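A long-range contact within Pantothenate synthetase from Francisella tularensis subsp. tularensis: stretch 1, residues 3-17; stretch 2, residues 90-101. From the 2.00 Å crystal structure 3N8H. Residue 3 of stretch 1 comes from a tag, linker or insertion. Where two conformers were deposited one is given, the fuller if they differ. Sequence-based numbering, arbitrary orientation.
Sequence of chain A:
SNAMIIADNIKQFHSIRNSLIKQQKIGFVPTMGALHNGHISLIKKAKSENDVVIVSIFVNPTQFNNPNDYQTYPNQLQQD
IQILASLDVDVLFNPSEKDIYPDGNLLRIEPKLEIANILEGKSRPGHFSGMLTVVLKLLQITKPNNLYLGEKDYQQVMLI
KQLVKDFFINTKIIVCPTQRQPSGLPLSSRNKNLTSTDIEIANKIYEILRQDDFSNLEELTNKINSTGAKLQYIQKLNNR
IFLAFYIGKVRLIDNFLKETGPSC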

ATOM      1  N   ALA A   3      24.016   1.238  25.552  1.00 70.30           N
ATOM      2  CA  ALA A   3      24.307   0.372  24.416  1.00 63.37           C
ATOM      3  C   ALA A   3      23.208   0.461  23.360  1.00 60.73           C
ATOM      4  O   ALA A   3      23.362  -0.058  22.252  1.00 55.94           O
ATOM      5  CB  ALA A   3      24.482  -1.066  24.868  1.00 59.19           C
HETATM    6  N   MSE A   4      22.100   1.112  23.699  1.00 55.26           N
HETATM    7  CA  MSE A   4      21.004   1.219  22.741  1.00 53.63           C
HETATM    8  C   MSE A   4      21.513   1.894  21.484  1.00 48.68           C
HETATM    9  O   MSE A   4      22.207   2.903  21.551  1.00 53.74           O
HETATM   10  CB  MSE A   4      19.822   2.009  23.306  1.00 54.56           C
HETATM   11  CG  MSE A   4      18.633   2.124  22.340  1.00 42.82           C
HETATM   12 SE   MSE A   4      17.066   2.885  23.221  0.73 47.66          SE
HETATM   13  CE  MSE A   4      17.651   4.752  23.335  1.00 48.48           C
ATOM     14  N   ILE A   5      21.178   1.317  20.340  1.00 47.94           N
ATOM     15  CA  ILE A   5      21.514   1.921  19.063  1.00 44.75           C
ATOM     16  C   ILE A   5      20.400   2.863  18.665  1.00 47.07           C
ATOM     17  O   ILE A   5      19.223   2.479  18.644  1.00 43.84           O
ATOM     18  CB  ILE A   5      21.665   0.862  17.968  1.00 49.44           C
ATOM     19  CG1 ILE A   5      22.853  -0.047  18.281  1.00 58.61           C
ATOM     20  CG2 ILE A   5      21.829   1.530  16.602  1.00 47.28           C
ATOM     21  CD1 ILE A   5      22.830  -1.341  17.522  1.00 64.22           C
ATOM     22  N   ILE A   6      20.762   4.102  18.376  1.00 45.99           N
ATOM     23  CA  ILE A   6      19.795   5.073  17.880  1.00 49.22           C
ATOM     24  C   ILE A   6      20.014   5.257  16.387  1.00 48.56           C
ATOM     25  O   ILE A   6      21.086   5.681  15.952  1.00 44.50           O
ATOM     26  CB  ILE A   6      19.938   6.427  18.598  1.00 48.66           C
ATOM     27  CG1 ILE A   6      19.796   6.240  20.113  1.00 51.12           C
ATOM     28  CG2 ILE A   6      18.919   7.408  18.067  1.00 44.40           C
ATOM     29  CD1 ILE A   6      19.959   7.526  20.938  1.00 43.72           C
ATOM     30  N   ALA A   7      19.005   4.904  15.600  1.00 45.35           N
ATOM     31  CA  ALA A   7      19.099   4.997  14.147  1.00 49.71           C
ATOM     32  C   ALA A   7      18.154   6.077  13.685  1.00 44.07           C
ATOM     33  O   ALA A   7      16.936   5.890  13.690  1.00 40.55           O
ATOM     34  CB  ALA A   7      18.765   3.652  13.477  1.00 46.22           C
ATOM     35  N   ASP A   8      18.719   7.215  13.298  0.56 52.29           N
ATOM     36  CA  ASP A   8      17.921   8.376  12.922  0.56 58.77           C
ATOM     37  C   ASP A   8      17.720   8.475  11.416  0.56 57.83           C
ATOM     38  O   ASP A   8      17.307   9.516  10.914  0.56 59.55           O
ATOM     39  CB  ASP A   8      18.539   9.666  13.473  0.56 62.99           C
ATOM     40  CG  ASP A   8      20.017   9.792  13.150  0.56 66.15           C
ATOM     41  OD1 ASP A   8      20.376   9.791  11.954  0.56 67.62           O
ATOM     42  OD2 ASP A   8      20.819   9.899  14.098  0.56 68.84           O
ATOM     43  N   ASN A   9      18.017   7.389  10.707  1.00 58.37           N
ATOM     44  CA  ASN A   9      17.761   7.298   9.265  1.00 56.03           C
ATOM     45  C   ASN A   9      17.770   5.864   8.722  1.00 57.98           C
ATOM     46  O   ASN A   9      18.188   4.927   9.411  1.00 55.39           O
ATOM     47  CB  ASN A   9      18.698   8.213   8.457  1.00 58.80           C
ATOM     48  CG  ASN A   9      20.179   7.858   8.621  1.00 55.54           C
ATOM     49  OD1 ASN A   9      20.632   6.790   8.202  1.00 41.88           O
ATOM     50  ND2 ASN A   9      20.941   8.774   9.206  1.00 65.40           N
ATOM     51  N   ILE A  10      17.284   5.704   7.491  1.00 50.35           N
ATOM     52  CA  ILE A  10      17.122   4.394   6.866  1.00 52.85           C
ATOM     53  C   ILE A  10      18.435   3.625   6.707  1.00 54.16           C
ATOM     54  O   ILE A  10      18.548   2.470   7.145  1.00 44.16           O
ATOM     55  CB  ILE A  10      16.440   4.517   5.474  1.00 68.51           C
ATOM     56  CG1 ILE A  10      15.138   5.306   5.585  1.00 68.78           C
ATOM     57  CG2 ILE A  10      16.156   3.143   4.886  1.00 61.87           C
ATOM     58  CD1 ILE A  10      14.104   4.625   6.435  1.00 57.66           C
ATOM     59  N   LYS A  11      19.416   4.268   6.072  1.00 59.71           N
ATOM     60  CA  LYS A  11      20.732   3.667   5.875  1.00 51.57           C
ATOM     61  C   LYS A  11      21.206   3.108   7.197  1.00 52.54           C
ATOM     62  O   LYS A  11      21.542   1.931   7.312  1.00 56.10           O
ATOM     63  CB  LYS A  11      21.733   4.711   5.359  1.00 72.19           C
ATOM     64  CG  LYS A  11      21.836   4.804   3.838  1.00 86.98           C
ATOM     65  CD  LYS A  11      20.458   4.869   3.179  1.00 96.56           C
ATOM     66  CE  LYS A  11      20.251   3.712   2.197  1.00100.27           C
ATOM     67  NZ  LYS A  11      18.851   3.627   1.691  1.00 99.89           N
ATOM     68  N   GLN A  12      21.208   3.965   8.208  1.00 49.41           N
ATOM     69  CA  GLN A  12      21.640   3.568   9.531  1.00 54.10           C
ATOM     70  C   GLN A  12      20.814   2.410  10.089  1.00 57.04           C
ATOM     71  O   GLN A  12      21.341   1.535  10.793  1.00 46.39           O
ATOM     72  CB  GLN A  12      21.535   4.758  10.466  1.00 64.18           C
ATOM     73  CG  GLN A  12      22.696   4.893  11.397  1.00 68.84           C
ATOM     74  CD  GLN A  12      22.350   5.769  12.563  1.00 71.58           C
ATOM     75  OE1 GLN A  12      21.650   6.778  12.411  1.00 61.44           O
ATOM     76  NE2 GLN A  12      22.820   5.387  13.749  1.00 75.78           N
ATOM     77  N   PHE A  13      19.512   2.415   9.794  1.00 50.34           N
ATOM     78  CA  PHE A  13      18.663   1.341  10.266  1.00 40.93           C
ATOM     79  C   PHE A  13      18.847   0.034   9.483  1.00 45.39           C
ATOM     80  O   PHE A  13      18.842  -1.055  10.072  1.00 47.89           O
ATOM     81  CB  PHE A  13      17.187   1.714  10.273  1.00 39.26           C
ATOM     82  CG  PHE A  13      16.334   0.616  10.811  1.00 46.96           C
ATOM     83  CD1 PHE A  13      16.283   0.382  12.176  1.00 44.84           C
ATOM     84  CD2 PHE A  13      15.663  -0.245   9.959  1.00 44.82           C
ATOM     85  CE1 PHE A  13      15.532  -0.662  12.683  1.00 43.05           C
ATOM     86  CE2 PHE A  13      14.925  -1.295  10.459  1.00 47.32           C
ATOM     87  CZ  PHE A  13      14.858  -1.504  11.829  1.00 42.46           C
ATOM     88  N   HIS A  14      18.995   0.132   8.166  1.00 49.84           N
ATOM     89  CA  HIS A  14      19.255  -1.064   7.366  1.00 59.67           C
ATOM     90  C   HIS A  14      20.502  -1.756   7.861  1.00 67.30           C
ATOM     91  O   HIS A  14      20.538  -2.981   7.969  1.00 69.83           O
ATOM     92  CB  HIS A  14      19.403  -0.727   5.894  1.00 62.73           C
ATOM     93  CG  HIS A  14      18.109  -0.407   5.220  1.00 71.07           C
ATOM     94  ND1 HIS A  14      16.956  -1.127   5.448  1.00 75.10           N
ATOM     95  CD2 HIS A  14      17.786   0.545   4.314  1.00 77.04           C
ATOM     96  CE1 HIS A  14      15.975  -0.626   4.719  1.00 80.60           C
ATOM     97  NE2 HIS A  14      16.452   0.389   4.021  1.00 84.57           N
ATOM     98  N   SER A  15      21.516  -0.957   8.178  1.00 71.32           N
ATOM     99  CA  SER A  15      22.767  -1.476   8.702  1.00 79.19           C
ATOM    100  C   SER A  15      22.490  -2.425   9.847  1.00 77.33           C
ATOM    101  O   SER A  15      22.764  -3.620   9.760  1.00 79.47           O
ATOM    102  CB  SER A  15      23.672  -0.340   9.186  1.00 88.33           C
ATOM    103  OG  SER A  15      24.114   0.469   8.107  1.00 94.32           O
ATOM    104  N   ILE A  16      21.927  -1.894  10.924  1.00 67.22           N
ATOM    105  CA  ILE A  16      21.725  -2.705  12.109  1.00 58.68           C
ATOM    106  C   ILE A  16      20.753  -3.872  11.857  1.00 58.54           C
ATOM    107  O   ILE A  16      20.996  -5.004  12.309  1.00 52.88           O
ATOM    108  CB  ILE A  16      21.320  -1.843  13.327  1.00 61.89           C
ATOM    109  CG1 ILE A  16      21.151  -2.723  14.567  1.00 71.08           C
ATOM    110  CG2 ILE A  16      20.080  -1.026  13.033  1.00 56.46           C
ATOM    111  CD1 ILE A  16      22.426  -3.471  14.972  1.00 74.89           C
ATOM    112  N   ARG A  17      19.677  -3.604  11.114  1.00 50.57           N
ATOM    113  CA  ARG A  17      18.675  -4.625  10.827  1.00 56.76           C
ATOM    114  C   ARG A  17      19.297  -5.806  10.084  1.00 61.80           C
ATOM    115  O   ARG A  17      19.032  -6.969  10.402  1.00 56.06           O
ATOM    116  CB  ARG A  17      17.531  -4.034   9.999  1.00 52.69           C
ATOM    117  CG  ARG A  17      16.410  -5.013   9.677  1.00 52.98           C
ATOM    118  CD  ARG A  17      15.849  -5.612  10.948  1.00 50.40           C
ATOM    119  NE  ARG A  17      14.897  -6.683  10.687  1.00 48.45           N
ATOM    120  CZ  ARG A  17      15.241  -7.923  10.333  1.00 52.42           C
ATOM    121  NH1 ARG A  17      14.302  -8.837  10.133  1.00 48.92           N
ATOM    122  NH2 ARG A  17      16.519  -8.251  10.166  1.00 52.29           N
ATOM    123  N   ASP A  90      16.707  -2.353  22.410  1.00 45.39           N
ATOM    124  CA  ASP A  90      17.877  -2.582  21.574  1.00 50.68           C
ATOM    125  C   ASP A  90      18.057  -1.500  20.518  1.00 45.15           C
ATOM    126  O   ASP A  90      19.161  -0.984  20.354  1.00 42.43           O
ATOM    127  CB  ASP A  90      17.839  -3.982  20.949  1.00 50.59           C
ATOM    128  CG  ASP A  90      17.687  -5.074  21.997  1.00 57.87           C
ATOM    129  OD1 ASP A  90      16.594  -5.674  22.079  1.00 51.74           O
ATOM    130  OD2 ASP A  90      18.650  -5.305  22.766  1.00 60.66           O
ATOM    131  N   VAL A  91      16.981  -1.134  19.819  1.00 33.16           N
ATOM    132  CA  VAL A  91      17.098  -0.134  18.750  1.00 40.36           C
ATOM    133  C   VAL A  91      16.012   0.921  18.815  1.00 40.24           C
ATOM    134  O   VAL A  91      14.832   0.585  18.868  1.00 42.87           O
ATOM    135  CB  VAL A  91      17.019  -0.761  17.329  1.00 46.13           C
ATOM    136  CG1 VAL A  91      17.253   0.308  16.270  1.00 44.16           C
ATOM    137  CG2 VAL A  91      18.018  -1.890  17.175  1.00 48.91           C
ATOM    138  N   LEU A  92      16.414   2.189  18.807  1.00 37.29           N
ATOM    139  CA  LEU A  92      15.475   3.294  18.599  1.00 36.40           C
ATOM    140  C   LEU A  92      15.551   3.697  17.131  1.00 43.63           C
ATOM    141  O   LEU A  92      16.615   4.090  16.635  1.00 35.28           O
ATOM    142  CB  LEU A  92      15.864   4.511  19.428  1.00 32.30           C
ATOM    143  CG  LEU A  92      14.813   5.595  19.704  1.00 38.41           C
ATOM    144  CD1 LEU A  92      15.355   7.024  19.580  1.00 35.84           C
ATOM    145  CD2 LEU A  92      13.522   5.405  18.920  1.00 39.33           C
ATOM    146  N   PHE A  93      14.422   3.618  16.439  1.00 36.75           N
ATOM    147  CA  PHE A  93      14.348   4.095  15.070  1.00 36.21           C
ATOM    148  C   PHE A  93      13.548   5.381  15.051  1.00 40.84           C
ATOM    149  O   PHE A  93      12.327   5.374  15.246  1.00 36.55           O
ATOM    150  CB  PHE A  93      13.673   3.067  14.174  1.00 33.86           C
ATOM    151  CG  PHE A  93      13.535   3.510  12.756  1.00 34.96           C
ATOM    152  CD1 PHE A  93      14.591   4.113  12.101  1.00 35.67           C
ATOM    153  CD2 PHE A  93      12.342   3.320  12.070  1.00 34.90           C
ATOM    154  CE1 PHE A  93      14.463   4.514  10.776  1.00 38.63           C
ATOM    155  CE2 PHE A  93      12.214   3.713  10.755  1.00 30.27           C
ATOM    156  CZ  PHE A  93      13.268   4.314  10.107  1.00 35.89           C
ATOM    157  N   ASN A  94      14.244   6.477  14.788  1.00 38.08           N
ATOM    158  CA  ASN A  94      13.692   7.809  14.912  1.00 39.82           C
ATOM    159  C   ASN A  94      13.959   8.572  13.614  1.00 43.30           C
ATOM    160  O   ASN A  94      14.888   9.396  13.552  1.00 38.33           O
ATOM    161  CB  ASN A  94      14.386   8.495  16.090  1.00 54.03           C
ATOM    162  CG  ASN A  94      13.943   9.913  16.286  1.00 51.50           C
ATOM    163  OD1 ASN A  94      14.755  10.785  16.615  1.00 44.18           O
ATOM    164  ND2 ASN A  94      12.651  10.162  16.083  1.00 42.55           N
ATOM    165  N   PRO A  95      13.173   8.273  12.560  1.00 39.58           N
ATOM    166  CA  PRO A  95      13.457   8.828  11.238  1.00 41.19           C
ATOM    167  C   PRO A  95      12.825  10.194  11.062  1.00 34.77           C
ATOM    168  O   PRO A  95      11.983  10.599  11.858  1.00 35.52           O
ATOM    169  CB  PRO A  95      12.809   7.820  10.276  1.00 35.94           C
ATOM    170  CG  PRO A  95      11.669   7.257  11.060  1.00 33.78           C
ATOM    171  CD  PRO A  95      12.006   7.369  12.540  1.00 34.56           C
ATOM    172  N   SER A  96      13.255  10.888  10.017  1.00 40.52           N
ATOM    173  CA  SER A  96      12.727  12.194   9.657  1.00 41.97           C
ATOM    174  C   SER A  96      11.627  12.011   8.610  1.00 41.78           C
ATOM    175  O   SER A  96      11.494  10.943   8.001  1.00 38.31           O
ATOM    176  CB  SER A  96      13.845  13.060   9.060  1.00 41.89           C
ATOM    177  OG  SER A  96      14.154  12.646   7.730  1.00 38.84           O
ATOM    178  N   GLU A  97      10.842  13.057   8.402  1.00 41.83           N
ATOM    179  CA  GLU A  97       9.808  13.047   7.377  1.00 50.68           C
ATOM    180  C   GLU A  97      10.384  12.637   6.033  1.00 48.36           C
ATOM    181  O   GLU A  97       9.777  11.858   5.301  1.00 40.78           O
ATOM    182  CB  GLU A  97       9.221  14.443   7.226  1.00 60.16           C
ATOM    183  CG  GLU A  97       7.815  14.598   7.720  1.00 64.23           C
ATOM    184  CD  GLU A  97       7.187  15.868   7.187  1.00 62.45           C
ATOM    185  OE1 GLU A  97       7.176  16.879   7.916  1.00 66.62           O
ATOM    186  OE2 GLU A  97       6.715  15.850   6.034  1.00 55.27           O
ATOM    187  N   LYS A  98      11.550  13.186   5.702  1.00 42.29           N
ATOM    188  CA  LYS A  98      12.174  12.929   4.414  1.00 49.30           C
ATOM    189  C   LYS A  98      12.570  11.464   4.279  1.00 46.84           C
ATOM    190  O   LYS A  98      12.452  10.882   3.206  1.00 43.99           O
ATOM    191  CB  LYS A  98      13.408  13.811   4.230  1.00 59.36           C
ATOM    192  CG  LYS A  98      13.125  15.284   4.002  1.00 74.19           C
ATOM    193  CD  LYS A  98      14.410  16.118   4.142  1.00 85.63           C
ATOM    194  CE  LYS A  98      15.499  15.654   3.173  1.00 89.36           C
ATOM    195  NZ  LYS A  98      16.046  14.297   3.480  1.00 88.42           N
ATOM    196  N   ASP A  99      13.059  10.871   5.363  1.00 40.25           N
ATOM    197  CA  ASP A  99      13.389   9.441   5.343  1.00 37.88           C
ATOM    198  C   ASP A  99      12.151   8.628   4.917  1.00 39.11           C
ATOM    199  O   ASP A  99      12.228   7.725   4.082  1.00 40.47           O
ATOM    200  CB  ASP A  99      13.835   8.972   6.725  1.00 33.72           C
ATOM    201  CG  ASP A  99      15.188   9.547   7.137  1.00 39.80           C
ATOM    202  OD1 ASP A  99      15.419   9.719   8.359  1.00 42.32           O
ATOM    203  OD2 ASP A  99      16.005   9.839   6.240  1.00 41.02           O
ATOM    204  N   ILE A 100      11.008   8.956   5.503  1.00 37.18           N
ATOM    205  CA  ILE A 100       9.817   8.127   5.342  1.00 43.47           C
ATOM    206  C   ILE A 100       9.047   8.436   4.063  1.00 36.73           C
ATOM    207  O   ILE A 100       8.497   7.529   3.406  1.00 34.59           O
ATOM    208  CB  ILE A 100       8.884   8.212   6.586  1.00 33.29           C
ATOM    209  CG1 ILE A 100       9.622   7.709   7.826  1.00 35.85           C
ATOM    210  CG2 ILE A 100       7.620   7.378   6.373  1.00 36.98           C
ATOM    211  CD1 ILE A 100      10.163   6.281   7.693  1.00 42.60           C
ATOM    212  N   TYR A 101       9.010   9.720   3.721  1.00 36.83           N
ATOM    213  CA  TYR A 101       8.338  10.203   2.521  1.00 36.24           C
ATOM    214  C   TYR A 101       9.328  10.970   1.670  1.00 37.70           C
ATOM    215  O   TYR A 101       9.291  12.191   1.631  1.00 37.95           O
ATOM    216  CB  TYR A 101       7.224  11.160   2.896  1.00 36.13           C
ATOM    217  CG  TYR A 101       6.171  10.529   3.754  1.00 36.16           C
ATOM    218  CD1 TYR A 101       5.133   9.776   3.187  1.00 34.20           C
ATOM    219  CD2 TYR A 101       6.213  10.679   5.135  1.00 31.47           C
ATOM    220  CE1 TYR A 101       4.170   9.205   3.984  1.00 34.18           C
ATOM    221  CE2 TYR A 101       5.257  10.127   5.938  1.00 32.93           C
ATOM    222  CZ  TYR A 101       4.238   9.390   5.371  1.00 35.05           C
ATOM    223  OH  TYR A 101       3.291   8.846   6.206  1.00 33.92           O
TER
HETATM  224  O   HOH W   1      21.628  -2.410  21.208  1.00 52.35           O

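Two parallel strands, 5-7 and 91-93, set the frame, and the side chains are fitted to it. Stretch 1 uses its odd residues for bonding: Ile5 N donates to Asp90 O (3.1 Å), Ile5 O accepts from Leu92 N (2.8 Å), Ala7 N donates to Leu92 O (2.7 Å) and Ala7 O accepts from Asn94 N (3.0 Å). The strand axes approach to 4.7 Å, and the register fixes which side chains share a face: Ile5, Val91, Ala7 and Phe93 on one, Ile6 and Leu92 on the other.

On the Ile6 face the packing is modest. Ile6, with chi1 m and chi2 t, lays CG2 3.9 Å from Leu92 CD1; Leu92 pairs a t chi1 with a chi2 of -138°, between wells. Just before the strand, selenomethionine Met4 runs t, t through chi1 and chi2, then turns at chi3 (p), and its SE lies 4.3 Å from Leu92 CB.

The other face is covered by helix 10-17, which runs back at 152° to strand 91-93 with its axis 10.0 Å away, a gap filled by side chains. Phe13 and Ile16 point toward the strand, both with chi1 t. Ile16 CG1 reaches Val91 CG2 (4.2 Å), while Val91 CG1 sits at the edge of the Phe13 ring, 4.1 Å from CE1. Phe93, also t, extends its ring beneath the start of the helix: Phe13 CG lies over one face, and Ile10 CD1 meets the edge, 3.8 Å from Phe93 CZ. The two aromatic rings are oblique, with planes at 36° and centroids 4.9 Å apart. Ala7 presents just a methyl on this face, its CB 4.4 Å from Phe93 CD1. Ile10 leaves the backbone sideways, but its m, m conformation carries CD1 inward to Phe93 and to within 4.5 Å of Ile100 CD1, itself the end of an m, m side chain.

The polar side chains organize the turns. Asn9, chi1 p, caps the helix as its OD1 accepts from Gln12 N (2.9 Å). Gln12 reaches back to the strand end: OE1 accepts from Asp8 N (3.1 Å), and NE2 donates weakly to Ile6 O (2.8 Å). In stretch 2, Ser96 (p) and Asp99 (m) form a reciprocal pair, Ser96 OG accepting from Asp99 N (3.2 Å) and Asp99 OD1 from Ser96 N (3.0 Å). That bond holds the carboxylate close to stretch 1, where OD1 lies 3.2 Å from Asp8 O, a contact between two acceptors and no hydrogen bond.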